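Local coordinates for protein C-domain type II peptide synthetase (Streptomyces globisporus, PDB 4ZNM) that belongs to the condensation-domain family of peptide synthetases, a stand-alone type II member built on the CoA-dependent acyltransferase fold, at residues A51-G56 with D148-L153; L100-L105 with L141-Q146. One frame throughout, in Å; residues are numbered along the deposited sequence.

Contact 1: residues A51-G56 with D148-L153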
ATOM      1  N   ALA A  51      -2.394   8.474  -9.447  1.00 19.97           N
ATOM      2  CA  ALA A  51      -2.480   9.352 -10.612  1.00 21.61           C
ATOM      3  C   ALA A  51      -2.561   8.540 -11.883  1.00 20.71           C
ATOM      4  O   ALA A  51      -1.872   7.516 -12.022  1.00 23.44           O
ATOM      5  CB  ALA A  51      -1.284  10.266 -10.668  1.00 22.78           C
ATOM      6  N   TRP A  52      -3.386   9.037 -12.805  1.00 20.19           N
ATOM      7  CA  TRP A  52      -3.603   8.430 -14.112  1.00 20.31           C
ATOM      8  C   TRP A  52      -3.391   9.471 -15.198  1.00 19.94           C
ATOM      9  O   TRP A  52      -3.916  10.596 -15.090  1.00 19.54           O
ATOM     10  CB  TRP A  52      -5.014   7.889 -14.195  1.00 23.02           C
ATOM     11  CG  TRP A  52      -5.249   6.679 -13.394  1.00 22.02           C
ATOM     12  CD1 TRP A  52      -5.220   5.400 -13.839  1.00 28.39           C
ATOM     13  CD2 TRP A  52      -5.546   6.617 -12.004  1.00 20.47           C
ATOM     14  NE1 TRP A  52      -5.490   4.546 -12.820  1.00 24.91           N
ATOM     15  CE2 TRP A  52      -5.687   5.264 -11.677  1.00 26.93           C
ATOM     16  CE3 TRP A  52      -5.694   7.574 -11.008  1.00 27.79           C
ATOM     17  CZ2 TRP A  52      -5.981   4.834 -10.387  1.00 28.78           C
ATOM     18  CZ3 TRP A  52      -5.987   7.161  -9.730  1.00 29.38           C
ATOM     19  CH2 TRP A  52      -6.135   5.795  -9.424  1.00 29.06           C
ATOM     20  N   ARG A  53      -2.656   9.110 -16.240  1.00 19.82           N
ATOM     21  CA  ARG A  53      -2.522   9.959 -17.429  1.00 20.63           C
ATOM     22  C   ARG A  53      -3.728   9.713 -18.328  1.00 24.36           C
ATOM     23  O   ARG A  53      -3.988   8.545 -18.702  1.00 25.86           O
ATOM     24  CB  ARG A  53      -1.204   9.629 -18.157  1.00 23.24           C
ATOM     25  CG  ARG A  53      -0.814  10.561 -19.286  1.00 28.51           C
ATOM     26  CD  ARG A  53      -0.293  11.906 -18.799  1.00 26.83           C
ATOM     27  NE  ARG A  53       0.140  12.688 -19.928  1.00 27.69           N
ATOM     28  CZ  ARG A  53       1.378  12.742 -20.392  1.00 36.91           C
ATOM     29  NH1 ARG A  53       1.620  13.447 -21.482  1.00 30.46           N
ATOM     30  NH2 ARG A  53       2.370  12.099 -19.787  1.00 36.21           N
ATOM     31  N   LEU A  54      -4.459  10.782 -18.666  1.00 23.58           N
ATOM     32  CA  LEU A  54      -5.680  10.688 -19.510  1.00 23.10           C
ATOM     33  C   LEU A  54      -5.473  11.269 -20.899  1.00 24.13           C
ATOM     34  O   LEU A  54      -5.028  12.394 -21.023  1.00 21.84           O
ATOM     35  CB  LEU A  54      -6.865  11.418 -18.870  1.00 23.49           C
ATOM     36  CG  LEU A  54      -7.219  11.058 -17.427  1.00 28.03           C
ATOM     37  CD1 LEU A  54      -8.446  11.891 -16.958  1.00 23.04           C
ATOM     38  CD2 LEU A  54      -7.504   9.608 -17.316  1.00 26.77           C
ATOM     39  N   THR A  55      -5.785  10.488 -21.930  1.00 23.17           N
ATOM     40  CA  THR A  55      -5.687  10.908 -23.322  1.00 26.75           C
ATOM     41  C   THR A  55      -7.089  10.966 -23.906  1.00 26.74           C
ATOM     42  O   THR A  55      -7.803   9.963 -23.880  1.00 21.73           O
ATOM     43  CB  THR A  55      -4.812   9.931 -24.154  1.00 27.40           C
ATOM     44  OG1 THR A  55      -3.545   9.764 -23.489  1.00 29.47           O
ATOM     45  CG2 THR A  55      -4.604  10.441 -25.588  1.00 32.08           C
ATOM     46  N   GLY A  56      -7.479  12.138 -24.405  1.00 22.36           N
ATOM     47  CA  GLY A  56      -8.796  12.317 -24.980  1.00 25.98           C
ATOM     48  C   GLY A  56      -9.449  13.541 -24.392  1.00 25.54           C
ATOM     49  O   GLY A  56      -8.956  14.100 -23.424  1.00 22.90           O
ATOM     50  N   ASP A 148      -4.922  16.124 -23.272  1.00 28.75           N
ATOM     51  CA  ASP A 148      -3.975  15.474 -22.352  1.00 23.43           C
ATOM     52  C   ASP A 148      -4.098  16.016 -20.919  1.00 21.53           C
ATOM     53  O   ASP A 148      -4.165  17.218 -20.726  1.00 23.67           O
ATOM     54  CB  ASP A 148      -2.576  15.676 -22.910  1.00 24.48           C
ATOM     55  CG  ASP A 148      -1.522  14.803 -22.249  1.00 30.67           C
ATOM     56  OD1 ASP A 148      -1.854  13.851 -21.501  1.00 28.38           O
ATOM     57  OD2 ASP A 148      -0.333  15.083 -22.518  1.00 32.25           O
ATOM     58  N   ALA A 149      -4.136  15.128 -19.916  1.00 18.50           N
ATOM     59  CA  ALA A 149      -4.328  15.547 -18.525  1.00 21.86           C
ATOM     60  C   ALA A 149      -3.802  14.474 -17.584  1.00 22.53           C
ATOM     61  O   ALA A 149      -3.548  13.332 -18.008  1.00 19.14           O
ATOM     62  CB  ALA A 149      -5.796  15.798 -18.223  1.00 22.57           C
ATOM     63  N   VAL A 150      -3.628  14.869 -16.330  1.00 20.31           N
ATOM     64  CA  VAL A 150      -3.318  13.959 -15.242  1.00 17.42           C
ATOM     65  C   VAL A 150      -4.447  14.040 -14.199  1.00 20.83           C
ATOM     66  O   VAL A 150      -4.768  15.120 -13.731  1.00 21.91           O
ATOM     67  CB  VAL A 150      -1.961  14.314 -14.601  1.00 26.09           C
ATOM     68  CG1 VAL A 150      -1.681  13.404 -13.367  1.00 27.72           C
ATOM     69  CG2 VAL A 150      -0.874  14.168 -15.604  1.00 29.49           C
ATOM     70  N   LEU A 151      -5.048  12.903 -13.866  1.00 17.60           N
ATOM     71  CA  LEU A 151      -6.087  12.854 -12.861  1.00 18.28           C
ATOM     72  C   LEU A 151      -5.496  12.291 -11.570  1.00 21.29           C
ATOM     73  O   LEU A 151      -4.976  11.163 -11.582  1.00 22.72           O
ATOM     74  CB  LEU A 151      -7.237  11.976 -13.322  1.00 15.78           C
ATOM     75  CG  LEU A 151      -8.349  11.834 -12.268  1.00 19.69           C
ATOM     76  CD1 LEU A 151      -8.969  13.181 -11.850  1.00 23.95           C
ATOM     77  CD2 LEU A 151      -9.397  10.857 -12.736  1.00 32.01           C
ATOM     78  N   VAL A 152      -5.564  13.059 -10.487  1.00 20.42           N
ATOM     79  CA  VAL A 152      -5.094  12.593  -9.176  1.00 17.24           C
ATOM     80  C   VAL A 152      -6.265  12.319  -8.250  1.00 19.14           C
ATOM     81  O   VAL A 152      -7.102  13.175  -8.012  1.00 19.50           O
ATOM     82  CB  VAL A 152      -4.163  13.593  -8.486  1.00 22.12           C
ATOM     83  CG1 VAL A 152      -3.663  13.040  -7.138  1.00 23.75           C
ATOM     84  CG2 VAL A 152      -2.991  13.950  -9.398  1.00 19.68           C
ATOM     85  N   LEU A 153      -6.312  11.102  -7.734  1.00 21.80           N
ATOM     86  CA  LEU A 153      -7.259  10.770  -6.698  1.00 19.88           C
ATOM     87  C   LEU A 153      -6.585  10.584  -5.339  1.00 23.93           C
ATOM     88  O   LEU A 153      -5.464  10.047  -5.215  1.00 20.79           O
ATOM     89  CB  LEU A 153      -8.013   9.507  -7.079  1.00 20.39           C
ATOM     90  CG  LEU A 153      -8.685   9.516  -8.454  1.00 21.93           C
ATOM     91  CD1 LEU A 153      -9.450   8.181  -8.632  1.00 22.20           C
ATOM     92  CD2 LEU A 153      -9.609  10.731  -8.598  1.00 23.99           C
TER
HETATM   93  O   HOH W   1      -1.930  11.795 -22.847  1.00 30.28           O
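Arg53 and Asp148 meet across two antiparallel strands of the mixed sheet in the N-terminal half of this condensation domain, an acyltransferase-like fold. The guanidinium grips the carboxylate side-on with two nitrogens, the planes only 19° from coplanar. NE of Arg53 reaches OD1 of Asp148 at 2.8 Å, and NH1 of Arg53 reaches OD2 of Asp148 at the same distance; each oxygen offers its syn lone pair. Both side chains leave with CG anti to the backbone N, and the bend of Arg53 at chi2 (74°) brings CD up to the neighbouring strand, where it packs on CG2 of Val150. Arg113 and Glu110 of helix 110-125 add salt bridges to Asp148 and Arg53, so the pair sits in a charge network.

On the other face, Trp52, Leu54, Ala149 and Leu151 give an apolar surface. Here Trp52 and Leu153 cross at about a right angle, CZ3 of Trp52 lying 3.8 Å from CD1 of Leu153, while Leu54 lays CD1 against CB of Leu151. Met165 of helix 162-180 touches both Trp52 and Leu153. Beneath these side chains the backbones pair in regular alternation, Trp52 with Leu151 and Leu54 with Ala149 forming the hydrogen-bonded pairs. At the Thr55-Asp148 end of the pairing, a water bridges the strands, donating to OD1 of Asp148 and lying 2.7 Å from OG1 of Thr55.

Contact 2: residues L100-L105 with L141-Q146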
ATOM      1  N   LEU A 100     -14.913  18.648  -7.859  1.00 17.27           N
ATOM      2  CA  LEU A 100     -13.718  18.379  -8.654  1.00 20.07           C
ATOM      3  C   LEU A 100     -12.925  19.648  -8.745  1.00 18.60           C
ATOM      4  O   LEU A 100     -13.480  20.714  -9.013  1.00 19.14           O
ATOM      5  CB  LEU A 100     -14.074  17.855 -10.036  1.00 20.91           C
ATOM      6  CG  LEU A 100     -12.909  17.715 -11.023  1.00 18.19           C
ATOM      7  CD1 LEU A 100     -11.899  16.660 -10.582  1.00 16.64           C
ATOM      8  CD2 LEU A 100     -13.457  17.419 -12.437  1.00 21.89           C
ATOM      9  N   GLU A 101     -11.635  19.550  -8.443  1.00 17.47           N
ATOM     10  CA  GLU A 101     -10.739  20.679  -8.648  1.00 21.16           C
ATOM     11  C   GLU A 101     -10.001  20.484  -9.983  1.00 19.58           C
ATOM     12  O   GLU A 101      -9.525  19.387 -10.267  1.00 21.93           O
ATOM     13  CB  GLU A 101      -9.738  20.820  -7.508  1.00 21.84           C
ATOM     14  CG  GLU A 101      -8.753  21.965  -7.769  1.00 30.78           C
ATOM     15  CD  GLU A 101      -7.666  22.065  -6.675  1.00 41.59           C
ATOM     16  OE1 GLU A 101      -7.709  21.254  -5.716  1.00 41.08           O
ATOM     17  OE2 GLU A 101      -6.780  22.953  -6.795  1.00 45.01           O
ATOM     18  N   VAL A 102      -9.906  21.549 -10.779  1.00 18.50           N
ATOM     19  CA  VAL A 102      -9.178  21.492 -12.049  1.00 20.09           C
ATOM     20  C   VAL A 102      -8.082  22.547 -12.062  1.00 20.10           C
ATOM     21  O   VAL A 102      -8.289  23.672 -11.614  1.00 22.92           O
ATOM     22  CB  VAL A 102     -10.112  21.694 -13.263  1.00 22.06           C
ATOM     23  CG1 VAL A 102      -9.352  21.456 -14.572  1.00 18.17           C
ATOM     24  CG2 VAL A 102     -11.289  20.732 -13.210  1.00 21.82           C
ATOM     25  N   ARG A 103      -6.926  22.187 -12.621  1.00 19.07           N
ATOM     26  CA  ARG A 103      -5.843  23.121 -12.774  1.00 19.92           C
ATOM     27  C   ARG A 103      -5.344  23.078 -14.201  1.00 20.11           C
ATOM     28  O   ARG A 103      -5.310  22.011 -14.838  1.00 21.93           O
ATOM     29  CB  ARG A 103      -4.700  22.811 -11.862  1.00 20.91           C
ATOM     30  CG  ARG A 103      -5.093  22.775 -10.439  1.00 25.57           C
ATOM     31  CD  ARG A 103      -3.887  22.620  -9.644  1.00 34.07           C
ATOM     32  NE  ARG A 103      -4.254  22.327  -8.286  1.00 32.20           N
ATOM     33  CZ  ARG A 103      -3.373  22.227  -7.311  1.00 38.58           C
ATOM     34  NH1 ARG A 103      -2.078  22.460  -7.575  1.00 36.31           N
ATOM     35  NH2 ARG A 103      -3.806  21.926  -6.092  1.00 32.84           N
ATOM     36  N   ASP A 104      -4.938  24.237 -14.682  1.00 20.47           N
ATOM     37  CA  ASP A 104      -4.346  24.345 -16.011  1.00 23.07           C
ATOM     38  C   ASP A 104      -2.818  24.210 -15.806  1.00 28.10           C
ATOM     39  O   ASP A 104      -2.161  25.157 -15.380  1.00 30.83           O
ATOM     40  CB  ASP A 104      -4.726  25.673 -16.659  1.00 31.92           C
ATOM     41  CG  ASP A 104      -6.236  25.774 -17.029  1.00 36.47           C
ATOM     42  OD1 ASP A 104      -6.910  24.725 -17.244  1.00 33.23           O
ATOM     43  OD2 ASP A 104      -6.743  26.928 -17.132  1.00 40.18           O
ATOM     44  N   LEU A 105      -2.269  23.027 -16.044  1.00 22.12           N
ATOM     45  CA  LEU A 105      -0.819  22.764 -15.822  1.00 26.48           C
ATOM     46  C   LEU A 105       0.102  23.332 -16.923  1.00 31.22           C
ATOM     47  O   LEU A 105       1.298  23.510 -16.716  1.00 35.46           O
ATOM     48  CB  LEU A 105      -0.563  21.272 -15.702  1.00 24.05           C
ATOM     49  CG  LEU A 105      -1.233  20.549 -14.534  1.00 28.46           C
ATOM     50  CD1 LEU A 105      -0.676  19.127 -14.469  1.00 27.27           C
ATOM     51  CD2 LEU A 105      -1.000  21.262 -13.213  1.00 29.46           C
ATOM     52  N   LEU A 141      -7.883  17.339 -11.199  1.00 17.18           N
ATOM     53  CA  LEU A 141      -7.552  17.136 -12.601  1.00 19.52           C
ATOM     54  C   LEU A 141      -6.601  18.230 -13.092  1.00 19.15           C
ATOM     55  O   LEU A 141      -6.947  19.416 -13.079  1.00 21.85           O
ATOM     56  CB  LEU A 141      -8.839  17.119 -13.423  1.00 21.37           C
ATOM     57  CG  LEU A 141      -8.618  16.882 -14.923  1.00 25.39           C
ATOM     58  CD1 LEU A 141      -8.205  15.446 -15.197  1.00 22.55           C
ATOM     59  CD2 LEU A 141      -9.873  17.241 -15.661  1.00 23.04           C
ATOM     60  N   GLY A 142      -5.382  17.831 -13.463  1.00 19.04           N
ATOM     61  CA  GLY A 142      -4.439  18.753 -14.066  1.00 21.75           C
ATOM     62  C   GLY A 142      -4.423  18.631 -15.581  1.00 19.84           C
ATOM     63  O   GLY A 142      -4.004  17.615 -16.107  1.00 17.84           O
ATOM     64  N   ARG A 143      -4.872  19.655 -16.294  1.00 18.68           N
ATOM     65  CA  ARG A 143      -4.962  19.545 -17.767  1.00 18.90           C
ATOM     66  C   ARG A 143      -3.807  20.238 -18.404  1.00 19.77           C
ATOM     67  O   ARG A 143      -3.498  21.363 -18.065  1.00 24.99           O
ATOM     68  CB  ARG A 143      -6.260  20.132 -18.264  1.00 18.85           C
ATOM     69  CG  ARG A 143      -7.485  19.537 -17.574  1.00 21.49           C
ATOM     70  CD  ARG A 143      -8.767  19.967 -18.258  1.00 21.02           C
ATOM     71  NE  ARG A 143      -8.932  19.276 -19.515  1.00 28.11           N
ATOM     72  CZ  ARG A 143      -9.993  19.396 -20.310  1.00 28.77           C
ATOM     73  NH1 ARG A 143     -11.014  20.181 -19.972  1.00 24.89           N
ATOM     74  NH2 ARG A 143     -10.029  18.731 -21.449  1.00 26.42           N
ATOM     75  N   PHE A 144      -3.176  19.580 -19.360  1.00 24.03           N
ATOM     76  CA  PHE A 144      -2.178  20.242 -20.185  1.00 23.73           C
ATOM     77  C   PHE A 144      -2.787  20.977 -21.370  1.00 23.23           C
ATOM     78  O   PHE A 144      -2.386  22.100 -21.703  1.00 23.65           O
ATOM     79  CB  PHE A 144      -1.176  19.219 -20.679  1.00 22.89           C
ATOM     80  CG  PHE A 144      -0.488  18.483 -19.558  1.00 23.57           C
ATOM     81  CD1 PHE A 144       0.465  19.115 -18.775  1.00 25.64           C
ATOM     82  CD2 PHE A 144      -0.793  17.164 -19.293  1.00 28.80           C
ATOM     83  CE1 PHE A 144       1.107  18.426 -17.749  1.00 27.76           C
ATOM     84  CE2 PHE A 144      -0.149  16.484 -18.283  1.00 32.45           C
ATOM     85  CZ  PHE A 144       0.795  17.120 -17.508  1.00 30.48           C
ATOM     86  N   ASP A 145      -3.711  20.311 -22.035  1.00 24.30           N
ATOM     87  CA  ASP A 145      -4.374  20.865 -23.218  1.00 24.90           C
ATOM     88  C   ASP A 145      -5.686  20.101 -23.335  1.00 25.26           C
ATOM     89  O   ASP A 145      -6.068  19.384 -22.389  1.00 22.57           O
ATOM     90  CB  ASP A 145      -3.488  20.772 -24.466  1.00 25.11           C
ATOM     91  CG  ASP A 145      -3.122  19.340 -24.842  1.00 31.82           C
ATOM     92  OD1 ASP A 145      -3.961  18.441 -24.620  1.00 30.43           O
ATOM     93  OD2 ASP A 145      -2.008  19.114 -25.387  1.00 37.30           O
ATOM     94  N   GLN A 146      -6.405  20.278 -24.435  1.00 21.78           N
ATOM     95  CA  GLN A 146      -7.785  19.791 -24.524  1.00 24.18           C
ATOM     96  C   GLN A 146      -7.844  18.261 -24.627  1.00 26.96           C
ATOM     97  O   GLN A 146      -8.923  17.669 -24.530  1.00 27.80           O
ATOM     98  CB  GLN A 146      -8.508  20.443 -25.717  1.00 36.22           C
ATOM     99  CG  GLN A 146      -8.912  21.897 -25.468  1.00 33.36           C
ATOM    100  CD  GLN A 146      -9.943  22.026 -24.345  1.00 40.43           C
ATOM    101  OE1 GLN A 146     -11.074  21.556 -24.459  1.00 44.50           O
ATOM    102  NE2 GLN A 146      -9.538  22.625 -23.244  1.00 43.10           N
TER
HETATM  103  O   HOH W   2      -5.739  23.637 -19.387  1.00 34.35           O
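Leu105 lies over Gly142 where strand 101-104 ends, with CG of Leu105 3.7 Å from CA of Gly142. A side chain on Gly142 would project to this same face of the sheet, into the place that CD1 of Leu105 occupies. CG of Leu105 stands anti to the carbonyl carbon (chi1 -62°), and beyond it CD1 of Leu105 also meets the Phe144 ring, 3.8 Å from CE1 of Phe144, in an oblique approach. On the reverse face, CG1 of Val102 rests 4.0 Å from CD of Arg143, against the aliphatic part of that side chain. Further back, CD1 of Leu100 touches CB of Leu141.

What sets these groups in place is a parallel ladder. The amides of Leu141 and Arg143 give to the carbonyls of Glu101 and Arg103, and the amide of Arg103 gives to the carbonyl of Leu141. The last rung, from N of Leu105 to O of Arg143, is 2.9 Å long and more bent, its donor tilted 32° from the carbonyl plane as the strand runs out.

The ends of the two arginines lead away from this backbone. Arg103 pairs with Glu101 of its own strand, its NE 3.0 Å from OE2 of Glu101 and above the carboxylate plane, while NH1 of Arg103 forms a salt bridge with Glu123. NH1 of Arg143 forms a salt bridge with Glu60 of helix 60-73.

The arrangement is a beta-alpha-beta crossover: strand 101-104, an outermost strand of the sheet, passes through helix 110-125 to strand 137-143. Helix 110-125 packs on Arg103 through Leu120 and on Phe144 through Arg113, helix 60-73 lies by Leu100 and Val102, and strand 148-156 flanks strand 137-143 on its other side.

From the N terminus, strand 47-55 comes first and supplies one half of contact 1; 91 residues separate segments 51-56 and 148-153. Within that long loop lies contact 2, where 35 residues, including helix 110-125, separate segments 100-105 and 141-146. The chain then turns directly into strand 148-156, which closes contact 1, so the shorter loop is nested inside the longer one. The contact centres are about 9 Å apart. Contact 2 joins strand 101-104 to 137-143, contact 1 joins 148-156 to 47-55, and a probable hydrogen bond from N of Val150 to O of Gly142 (2.8 Å) links the two pairs, giving four neighbouring strands of one mixed sheet.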